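PDB 5Y8B: periplasmic binding protein from Roseiflexus sp., which probably captures heme in the periplasm and delivers it to an ABC transporter for uptake into the cell. Local coordinates for residues A130-L135 against A253-T258; P143-L148 against V201-D206; R234-D239 against I259-A264. All coordinates share one frame; numbering follows the deposited sequence.

Contact 1 (A130-L135 against A253-T258)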
loop_
_atom_site.group_PDB
_atom_site.type_symbol
_atom_site.label_atom_id
_atom_site.label_comp_id
_atom_site.label_asym_id
_atom_site.label_seq_id
_atom_site.Cartn_x
_atom_site.Cartn_y
_atom_site.Cartn_z
ATOM N N ALA A 130 -2.286 -8.161 -15.250
ATOM C CA ALA A 130 -2.651 -9.393 -15.984
ATOM C C ALA A 130 -1.431 -10.326 -16.177
ATOM O O ALA A 130 -1.529 -11.532 -15.920
ATOM C CB ALA A 130 -3.322 -9.063 -17.315
ATOM N N ALA A 131 -0.288 -9.755 -16.582
ATOM C CA ALA A 131 0.959 -10.519 -16.752
ATOM C C ALA A 131 1.446 -11.183 -15.456
ATOM O O ALA A 131 1.870 -12.347 -15.490
ATOM C CB ALA A 131 2.057 -9.656 -17.365
ATOM N N ALA A 132 1.377 -10.463 -14.327
ATOM C CA ALA A 132 1.772 -11.026 -13.015
ATOM C C ALA A 132 0.867 -12.180 -12.571
ATOM O O ALA A 132 1.354 -13.173 -12.026
ATOM C CB ALA A 132 1.812 -9.948 -11.944
ATOM N N ARG A 133 -0.442 -12.041 -12.804
ATOM C CA ARG A 133 -1.429 -13.061 -12.435
ATOM C C ARG A 133 -1.253 -14.345 -13.229
ATOM O O ARG A 133 -1.597 -15.430 -12.763
ATOM C CB ARG A 133 -2.844 -12.535 -12.604
ATOM C CG ARG A 133 -3.208 -11.473 -11.582
ATOM C CD ARG A 133 -4.691 -11.173 -11.604
ATOM N NE ARG A 133 -5.458 -12.298 -11.088
ATOM C CZ ARG A 133 -6.784 -12.380 -11.109
ATOM N NH1 ARG A 133 -7.514 -11.395 -11.621
ATOM N NH2 ARG A 133 -7.382 -13.454 -10.605
ATOM N N ASP A 134 -0.709 -14.201 -14.430
ATOM C CA ASP A 134 -0.378 -15.314 -15.289
ATOM C C ASP A 134 0.863 -16.053 -14.768
ATOM O O ASP A 134 0.956 -17.290 -14.846
ATOM C CB ASP A 134 -0.156 -14.793 -16.709
ATOM C CG ASP A 134 0.030 -15.896 -17.705
ATOM O OD1 ASP A 134 -0.880 -16.747 -17.829
ATOM O OD2 ASP A 134 1.094 -15.912 -18.361
ATOM N N LEU A 135 1.809 -15.290 -14.233
ATOM C CA LEU A 135 2.990 -15.860 -13.606
ATOM C C LEU A 135 2.631 -16.657 -12.341
ATOM O O LEU A 135 3.305 -17.644 -12.009
ATOM C CB LEU A 135 3.988 -14.749 -13.316
ATOM C CG LEU A 135 5.483 -15.032 -13.226
ATOM C CD1 LEU A 135 6.047 -15.647 -14.505
ATOM C CD2 LEU A 135 6.155 -13.709 -12.937
ATOM N N ALA A 253 4.789 -5.391 -7.962
ATOM C CA ALA A 253 4.733 -5.973 -6.612
ATOM C C ALA A 253 4.189 -7.390 -6.635
ATOM O O ALA A 253 4.747 -8.275 -5.982
ATOM C CB ALA A 253 3.927 -5.100 -5.664
ATOM N N LEU A 254 3.128 -7.601 -7.412
ATOM C CA LEU A 254 2.566 -8.928 -7.663
ATOM C C LEU A 254 3.560 -9.920 -8.278
ATOM O O LEU A 254 3.621 -11.067 -7.835
ATOM C CB LEU A 254 1.285 -8.836 -8.521
ATOM C CG LEU A 254 -0.026 -8.352 -7.885
ATOM C CD1 LEU A 254 -1.127 -8.358 -8.932
ATOM C CD2 LEU A 254 -0.458 -9.178 -6.669
ATOM N N THR A 255 4.316 -9.483 -9.285
ATOM C CA THR A 255 5.393 -10.281 -9.895
ATOM C C THR A 255 6.402 -10.702 -8.824
ATOM O O THR A 255 6.655 -11.895 -8.657
ATOM C CB THR A 255 6.068 -9.521 -11.062
ATOM O OG1 THR A 255 5.105 -9.344 -12.095
ATOM C CG2 THR A 255 7.258 -10.290 -11.646
ATOM N N ASP A 256 6.915 -9.723 -8.076
ATOM C CA ASP A 256 7.806 -9.961 -6.947
ATOM C C ASP A 256 7.241 -10.942 -5.905
ATOM O O ASP A 256 7.950 -11.874 -5.506
ATOM C CB ASP A 256 8.196 -8.625 -6.291
ATOM C CG ASP A 256 9.162 -7.796 -7.145
ATOM O OD1 ASP A 256 9.737 -8.311 -8.134
ATOM O OD2 ASP A 256 9.368 -6.612 -6.819
ATOM N N LEU A 257 5.989 -10.723 -5.472
ATOM C CA LEU A 257 5.308 -11.590 -4.509
ATOM C C LEU A 257 5.152 -13.009 -5.016
ATOM O O LEU A 257 5.490 -13.960 -4.287
ATOM C CB LEU A 257 3.908 -11.072 -4.158
ATOM C CG LEU A 257 3.643 -9.975 -3.128
ATOM C CD1 LEU A 257 2.137 -9.728 -3.056
ATOM C CD2 LEU A 257 4.213 -10.324 -1.751
ATOM N N THR A 258 4.642 -13.155 -6.250
ATOM C CA THR A 258 4.452 -14.488 -6.825
ATOM C C THR A 258 5.767 -15.271 -7.020
ATOM O O THR A 258 5.789 -16.489 -6.805
ATOM C CB THR A 258 3.502 -14.534 -8.063
ATOM O OG1 THR A 258 3.060 -15.883 -8.239
ATOM C CG2 THR A 258 4.145 -14.021 -9.368
HETATM O O HOH W 1 4.835 -17.643 -9.461
#

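Contact 2 (P143-L148 against V201-D206)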
loop_
_atom_site.group_PDB
_atom_site.type_symbol
_atom_site.label_atom_id
_atom_site.label_comp_id
_atom_site.label_asym_id
_atom_site.label_seq_id
_atom_site.Cartn_x
_atom_site.Cartn_y
_atom_site.Cartn_z
ATOM N N PRO A 143 1.243 -21.450 -1.098
ATOM C CA PRO A 143 1.757 -21.356 0.258
ATOM C C PRO A 143 0.786 -20.563 1.147
ATOM O O PRO A 143 0.005 -19.717 0.657
ATOM C CB PRO A 143 3.087 -20.617 0.077
ATOM C CG PRO A 143 2.883 -19.763 -1.123
ATOM C CD PRO A 143 1.934 -20.515 -2.016
ATOM N N HIS A 144 0.824 -20.876 2.436
ATOM C CA HIS A 144 0.073 -20.149 3.441
ATOM C C HIS A 144 0.926 -18.973 3.901
ATOM O O HIS A 144 2.067 -19.143 4.323
ATOM C CB HIS A 144 -0.370 -21.087 4.584
ATOM C CG HIS A 144 -1.489 -22.009 4.192
ATOM N ND1 HIS A 144 -1.389 -22.907 3.144
ATOM C CD2 HIS A 144 -2.742 -22.154 4.688
ATOM C CE1 HIS A 144 -2.528 -23.561 3.014
ATOM N NE2 HIS A 144 -3.364 -23.125 3.939
ATOM N N VAL A 145 0.357 -17.782 3.777
ATOM C CA VAL A 145 1.059 -16.530 4.038
ATOM C C VAL A 145 0.369 -15.789 5.182
ATOM O O VAL A 145 -0.856 -15.648 5.191
ATOM C CB VAL A 145 1.079 -15.625 2.779
ATOM C CG1 VAL A 145 1.910 -14.375 3.008
ATOM C CG2 VAL A 145 1.585 -16.389 1.555
ATOM N N LEU A 146 1.168 -15.331 6.139
ATOM C CA LEU A 146 0.695 -14.421 7.176
ATOM C C LEU A 146 1.306 -13.011 7.011
ATOM O O LEU A 146 2.539 -12.857 7.043
ATOM C CB LEU A 146 1.012 -14.997 8.564
ATOM C CG LEU A 146 0.269 -14.463 9.790
ATOM C CD1 LEU A 146 -1.218 -14.803 9.724
ATOM C CD2 LEU A 146 0.890 -15.044 11.051
ATOM N N PHE A 147 0.449 -12.000 6.825
ATOM C CA PHE A 147 0.909 -10.604 6.853
ATOM C C PHE A 147 0.884 -10.062 8.270
ATOM O O PHE A 147 -0.133 -10.169 8.969
ATOM C CB PHE A 147 0.114 -9.669 5.926
ATOM C CG PHE A 147 0.599 -8.236 5.959
ATOM C CD1 PHE A 147 1.697 -7.828 5.185
ATOM C CD2 PHE A 147 -0.023 -7.283 6.790
ATOM C CE1 PHE A 147 2.154 -6.511 5.232
ATOM C CE2 PHE A 147 0.433 -5.965 6.837
ATOM C CZ PHE A 147 1.523 -5.577 6.054
ATOM N N LEU A 148 1.997 -9.449 8.663
ATOM C CA LEU A 148 2.132 -8.836 9.976
ATOM C C LEU A 148 2.328 -7.340 9.881
ATOM O O LEU A 148 3.222 -6.866 9.172
ATOM C CB LEU A 148 3.291 -9.470 10.747
ATOM C CG LEU A 148 3.316 -10.996 10.841
ATOM C CD1 LEU A 148 4.651 -11.478 11.383
ATOM C CD2 LEU A 148 2.161 -11.498 11.696
ATOM N N VAL A 201 5.245 -18.761 4.957
ATOM C CA VAL A 201 5.984 -17.526 4.739
ATOM C C VAL A 201 5.351 -16.345 5.498
ATOM O O VAL A 201 4.123 -16.201 5.564
ATOM C CB VAL A 201 6.295 -17.289 3.215
ATOM C CG1 VAL A 201 5.050 -17.290 2.354
ATOM C CG2 VAL A 201 7.126 -16.034 2.999
ATOM N N LEU A 202 6.211 -15.551 6.129
ATOM C CA LEU A 202 5.791 -14.333 6.809
ATOM C C LEU A 202 6.040 -13.105 5.938
ATOM O O LEU A 202 7.175 -12.856 5.532
ATOM C CB LEU A 202 6.506 -14.192 8.150
ATOM C CG LEU A 202 6.188 -15.218 9.234
ATOM C CD1 LEU A 202 6.967 -14.869 10.496
ATOM C CD2 LEU A 202 4.689 -15.329 9.519
ATOM N N LEU A 203 4.969 -12.368 5.645
ATOM C CA LEU A 203 5.013 -11.139 4.866
ATOM C C LEU A 203 4.945 -9.913 5.786
ATOM O O LEU A 203 4.023 -9.781 6.608
ATOM C CB LEU A 203 3.858 -11.120 3.865
ATOM C CG LEU A 203 3.730 -9.953 2.888
ATOM C CD1 LEU A 203 4.921 -9.890 1.928
ATOM C CD2 LEU A 203 2.437 -10.109 2.110
ATOM N N VAL A 204 5.938 -9.033 5.662
ATOM C CA VAL A 204 6.053 -7.861 6.522
ATOM C C VAL A 204 6.384 -6.597 5.716
ATOM O O VAL A 204 6.613 -6.654 4.493
ATOM C CB VAL A 204 7.063 -8.075 7.685
ATOM C CG1 VAL A 204 6.603 -9.194 8.623
ATOM C CG2 VAL A 204 8.490 -8.321 7.182
ATOM N N LEU A 205 6.383 -5.462 6.406
ATOM C CA LEU A 205 6.844 -4.211 5.833
ATOM C C LEU A 205 8.272 -3.917 6.269
ATOM O O LEU A 205 8.629 -4.160 7.428
ATOM C CB LEU A 205 5.905 -3.064 6.214
ATOM C CG LEU A 205 4.418 -3.181 5.818
ATOM C CD1 LEU A 205 3.612 -1.989 6.337
ATOM C CD2 LEU A 205 4.211 -3.386 4.318
ATOM N N ASP A 206 9.077 -3.414 5.325
ATOM C CA ASP A 206 10.433 -2.880 5.556
ATOM C C ASP A 206 10.562 -2.163 6.912
ATOM O O ASP A 206 11.312 -2.608 7.779
ATOM C CB ASP A 206 10.829 -1.957 4.370
ATOM C CG ASP A 206 12.241 -1.333 4.503
ATOM O OD1 ASP A 206 13.119 -1.863 5.231
ATOM O OD2 ASP A 206 12.483 -0.294 3.840
HETATM O O HOH W 2 5.333 -4.994 9.034
#

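Contact 3 (R234-D239 against I259-A264)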
loop_
_atom_site.group_PDB
_atom_site.type_symbol
_atom_site.label_atom_id
_atom_site.label_comp_id
_atom_site.label_asym_id
_atom_site.label_seq_id
_atom_site.Cartn_x
_atom_site.Cartn_y
_atom_site.Cartn_z
ATOM N N ARG A 234 11.759 -17.821 6.615
ATOM C CA ARG A 234 11.156 -17.481 5.337
ATOM C C ARG A 234 10.308 -16.226 5.486
ATOM O O ARG A 234 9.106 -16.289 5.767
ATOM C CB ARG A 234 10.376 -18.668 4.792
ATOM C CG ARG A 234 10.049 -18.582 3.315
ATOM C CD ARG A 234 9.602 -19.937 2.789
ATOM N NE ARG A 234 10.702 -20.881 2.550
ATOM C CZ ARG A 234 11.587 -20.797 1.547
ATOM N NH1 ARG A 234 11.550 -19.794 0.665
ATOM N NH2 ARG A 234 12.532 -21.723 1.434
ATOM N N ILE A 235 10.969 -15.085 5.305
ATOM C CA ILE A 235 10.370 -13.768 5.516
ATOM C C ILE A 235 10.466 -12.968 4.227
ATOM O O ILE A 235 11.543 -12.896 3.641
ATOM C CB ILE A 235 11.100 -12.967 6.633
ATOM C CG1 ILE A 235 11.518 -13.847 7.838
ATOM C CG2 ILE A 235 10.329 -11.705 7.005
ATOM C CD1 ILE A 235 10.410 -14.464 8.671
ATOM N N ILE A 236 9.341 -12.389 3.797
ATOM C CA ILE A 236 9.278 -11.437 2.668
ATOM C C ILE A 236 8.977 -10.046 3.245
ATOM O O ILE A 236 7.990 -9.879 3.962
ATOM C CB ILE A 236 8.195 -11.805 1.598
ATOM C CG1 ILE A 236 8.411 -13.208 1.038
ATOM C CG2 ILE A 236 8.192 -10.796 0.445
ATOM C CD1 ILE A 236 7.158 -13.829 0.419
ATOM N N ALA A 237 9.839 -9.070 2.944
ATOM C CA ALA A 237 9.662 -7.683 3.408
ATOM C C ALA A 237 9.603 -6.719 2.233
ATOM O O ALA A 237 10.543 -6.635 1.429
ATOM C CB ALA A 237 10.770 -7.278 4.372
ATOM N N LEU A 238 8.482 -6.022 2.118
ATOM C CA LEU A 238 8.297 -5.032 1.064
ATOM C C LEU A 238 7.980 -3.696 1.702
ATOM O O LEU A 238 7.468 -3.656 2.810
ATOM C CB LEU A 238 7.189 -5.470 0.092
ATOM C CG LEU A 238 7.467 -6.740 -0.727
ATOM C CD1 LEU A 238 6.185 -7.311 -1.309
ATOM C CD2 LEU A 238 8.482 -6.523 -1.839
ATOM N N ASP A 239 8.293 -2.597 1.021
ATOM C CA ASP A 239 7.896 -1.293 1.546
ATOM C C ASP A 239 6.384 -1.121 1.337
ATOM O O ASP A 239 5.796 -1.734 0.430
ATOM C CB ASP A 239 8.727 -0.147 0.946
ATOM C CG ASP A 239 8.121 0.414 -0.299
ATOM O OD1 ASP A 239 7.361 1.408 -0.219
ATOM O OD2 ASP A 239 8.378 -0.161 -1.358
ATOM N N ILE A 259 6.846 -14.570 -7.385
ATOM C CA ILE A 259 8.179 -15.180 -7.494
ATOM C C ILE A 259 8.583 -15.735 -6.121
ATOM O O ILE A 259 8.954 -16.918 -6.000
ATOM C CB ILE A 259 9.231 -14.195 -8.073
ATOM C CG1 ILE A 259 8.982 -13.984 -9.579
ATOM C CG2 ILE A 259 10.655 -14.702 -7.821
ATOM C CD1 ILE A 259 9.807 -12.880 -10.238
ATOM N N ALA A 260 8.436 -14.895 -5.088
ATOM C CA ALA A 260 8.724 -15.268 -3.702
ATOM C C ALA A 260 7.814 -16.380 -3.153
ATOM O O ALA A 260 8.299 -17.272 -2.452
ATOM C CB ALA A 260 8.682 -14.037 -2.815
ATOM N N PHE A 261 6.520 -16.343 -3.497
ATOM C CA PHE A 261 5.555 -17.371 -3.072
ATOM C C PHE A 261 5.886 -18.730 -3.682
ATOM O O PHE A 261 5.713 -19.771 -3.033
ATOM C CB PHE A 261 4.095 -16.997 -3.416
ATOM C CG PHE A 261 3.505 -15.879 -2.569
ATOM C CD1 PHE A 261 4.197 -15.325 -1.485
ATOM C CD2 PHE A 261 2.218 -15.403 -2.845
ATOM C CE1 PHE A 261 3.645 -14.300 -0.725
ATOM C CE2 PHE A 261 1.658 -14.384 -2.079
ATOM C CZ PHE A 261 2.374 -13.832 -1.013
ATOM N N TYR A 262 6.354 -18.709 -4.931
ATOM C CA TYR A 262 6.826 -19.916 -5.605
ATOM C C TYR A 262 8.002 -20.548 -4.840
ATOM O O TYR A 262 7.966 -21.748 -4.567
ATOM C CB TYR A 262 7.185 -19.616 -7.060
ATOM C CG TYR A 262 7.680 -20.812 -7.830
ATOM C CD1 TYR A 262 9.036 -21.186 -7.784
ATOM C CD2 TYR A 262 6.798 -21.580 -8.610
ATOM C CE1 TYR A 262 9.495 -22.290 -8.489
ATOM C CE2 TYR A 262 7.250 -22.680 -9.326
ATOM C CZ TYR A 262 8.594 -23.025 -9.265
ATOM O OH TYR A 262 9.055 -24.102 -9.964
ATOM N N ASP A 263 9.008 -19.740 -4.479
ATOM C CA ASP A 263 10.130 -20.191 -3.627
ATOM C C ASP A 263 9.654 -20.813 -2.297
ATOM O O ASP A 263 10.116 -21.887 -1.903
ATOM C CB ASP A 263 11.149 -19.057 -3.382
ATOM C CG ASP A 263 11.980 -18.708 -4.635
ATOM O OD1 ASP A 263 12.276 -19.614 -5.459
ATOM O OD2 ASP A 263 12.358 -17.517 -4.793
ATOM N N ALA A 264 8.712 -20.144 -1.636
ATOM C CA ALA A 264 8.057 -20.663 -0.435
ATOM C C ALA A 264 7.302 -21.982 -0.660
ATOM O O ALA A 264 7.351 -22.867 0.198
ATOM C CB ALA A 264 7.131 -19.612 0.159
#

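Contact 1 (A130-L135 against A253-T258)
Two threonines in different rotamers touch Ala132 and Leu135. With chi1 at -65°, Thr255 sets OG1 beside its own backbone N, where the hydroxyl bonds back to the carbonyl of Gly251 one turn earlier, and sends CG2 out to meet Leu135. Thr258 (chi1 -161°) is turned the other way: its methyl lies between N and carbonyl carbon and faces Ala132 O and Leu135 CB.

Ala132 is the point of closest backbone approach, its CA 4.8 Å from Thr255 CA. Its CB rests against Leu254 CB at 3.6 Å and against the hydroxyl Thr255 OG1 at 3.4 Å. One turn on, Leu135 lays CD2 against Thr255 CG2 at 3.8 Å, while its CB meets Thr258 CG2. A water closes this end by donating to both Leu135 O (3.0 Å) and Thr258 OG1 (2.8 Å); the same hydroxyl is also bonded to Ala172 O, so it joins this helix pair to the loop after helix 164-171.

The two helical segments run nearly parallel, 9° apart with axes 8.5 Å from each other, a spacing made possible by the small Ala132. Helix 115-135 is the long helix that spans the two lobes, as in other heme- and siderophore-binding proteins of this family. Helix 250-265 packs alongside it, between it and the sheet of the C-terminal lobe. Leu254 also packs on Met168 and Ala171 of helix 164-171.

Contact 2 (P143-L148 against V201-D206)
Strands 144-148 and 201-205 run parallel, 4.7 Å apart at closest approach and twisted by -26°, with Val145, Leu146 and Phe147 paired to Val201, Leu202 and Leu203. Four backbone bonds alternate in direction. The longest, Val201 N to His144 O at 3.3 Å, opens the series. Leu146 then gives its N-H to Val201 O (3.1 Å) and takes one at its carbonyl from Leu203 N (2.8 Å), the donor there tilted 30° out of the carbonyl plane. Leu203 in turn accepts Leu148 N at its O (2.9 Å). Beyond this the strands part, and a water takes over the pattern, donating to Leu148 O and accepting from Leu205 N, the last residue before helix 206-211.

Side chains alternate between the faces. On one, Val145 and Val201 lie side by side pointing the same way, CG2 to CG1 at 3.7 Å. Phe147 continues this row: CG is anti to the backbone N (chi1 180°), which swings the ring across the neighbouring strand. There Leu203 CG, Leu205 CG and Leu205 CD2 meet it at its edge, with CD1 3.7 Å from Leu203 CG and CZ 3.8 Å from Leu205 CG. Leu146 and Leu202 pair on the other face, CB against CD2. Further along, Leu148 CB touches Val204 CG1.

The pair is central in the mixed sheet of the C-terminal lobe. Strand 175-176 bonds to the far side of Val145 and strand 235-238 to the far side of Leu202. The Val145-Phe147 face is covered by helices 164-171, 240-244 and 250-265, which bring Ile169, Val165, Leu243, Leu257 and Phe261 onto it.

Contact 3 (R234-D239 against I259-A264)
Ile236 and Arg234 pack against Ala260, Phe261, Asp263 and Ala264, joining strand 235-238 to the C-terminal helix 250-265 in a helix-on-sheet layer of the alpha/beta C-terminal lobe.

The apolar part centres on one methyl. Ile236 has CG1 anti to its carbonyl carbon (chi1 -57°) and an extended chain, which carries CD1 to the helix, where it touches Ala260 CB at 3.6 Å and Phe261 CE1 at 3.7 Å. The methyl comes to the ring's edge, close to its plane, and the two side chains cross at about a right angle. Phe261 leaves the helix facing away from the strand, but its ring returns toward it and is also packed by Pro143 and Ile139.

The second part mixes aliphatic and polar contact. Arg234 runs along the helix flank, its CD 3.6 Å from Ala264 CB. A bend at chi3 (-78°) then turns the guanidinium over the backbone near the C-terminal end of the helix, whose partial negative charge may attract it. Its NE is bonded to Gln232 OE1, which steadies the group. The carboxylate of Asp263 keeps apart, OD2 being 6.0 Å from Arg234 NH1. Asp263 O instead lies 3.5 Å above one face of the Arg234 guanidinium plane, off centre over the group, and 3.6 Å from NH1.

Contact 2 is the buried core, apolar side chains on a backbone hydrogen-bonded strand pair. Contact 3 sits at the partly exposed border of the same sheet: strand 235-238 bonds to strand 201-205, Leu202 O to Ile236 N and Val204 N to Ile236 O, each 2.8 Å. Contacts 1 and 3 share helix 250-265: residues 254-258 meet helix 115-135 and residues 260-264 meet strand 235-238. Contact 1, also mostly buried, relies on alanine, threonine and leucine side chains and a bridging water. Leu257 also reaches the sheet and links the three, its CD2 lying 3.8 Å from Leu203 CD1 and 3.6 Å from Leu238 CD1; only contact 3 involves a charged side chain.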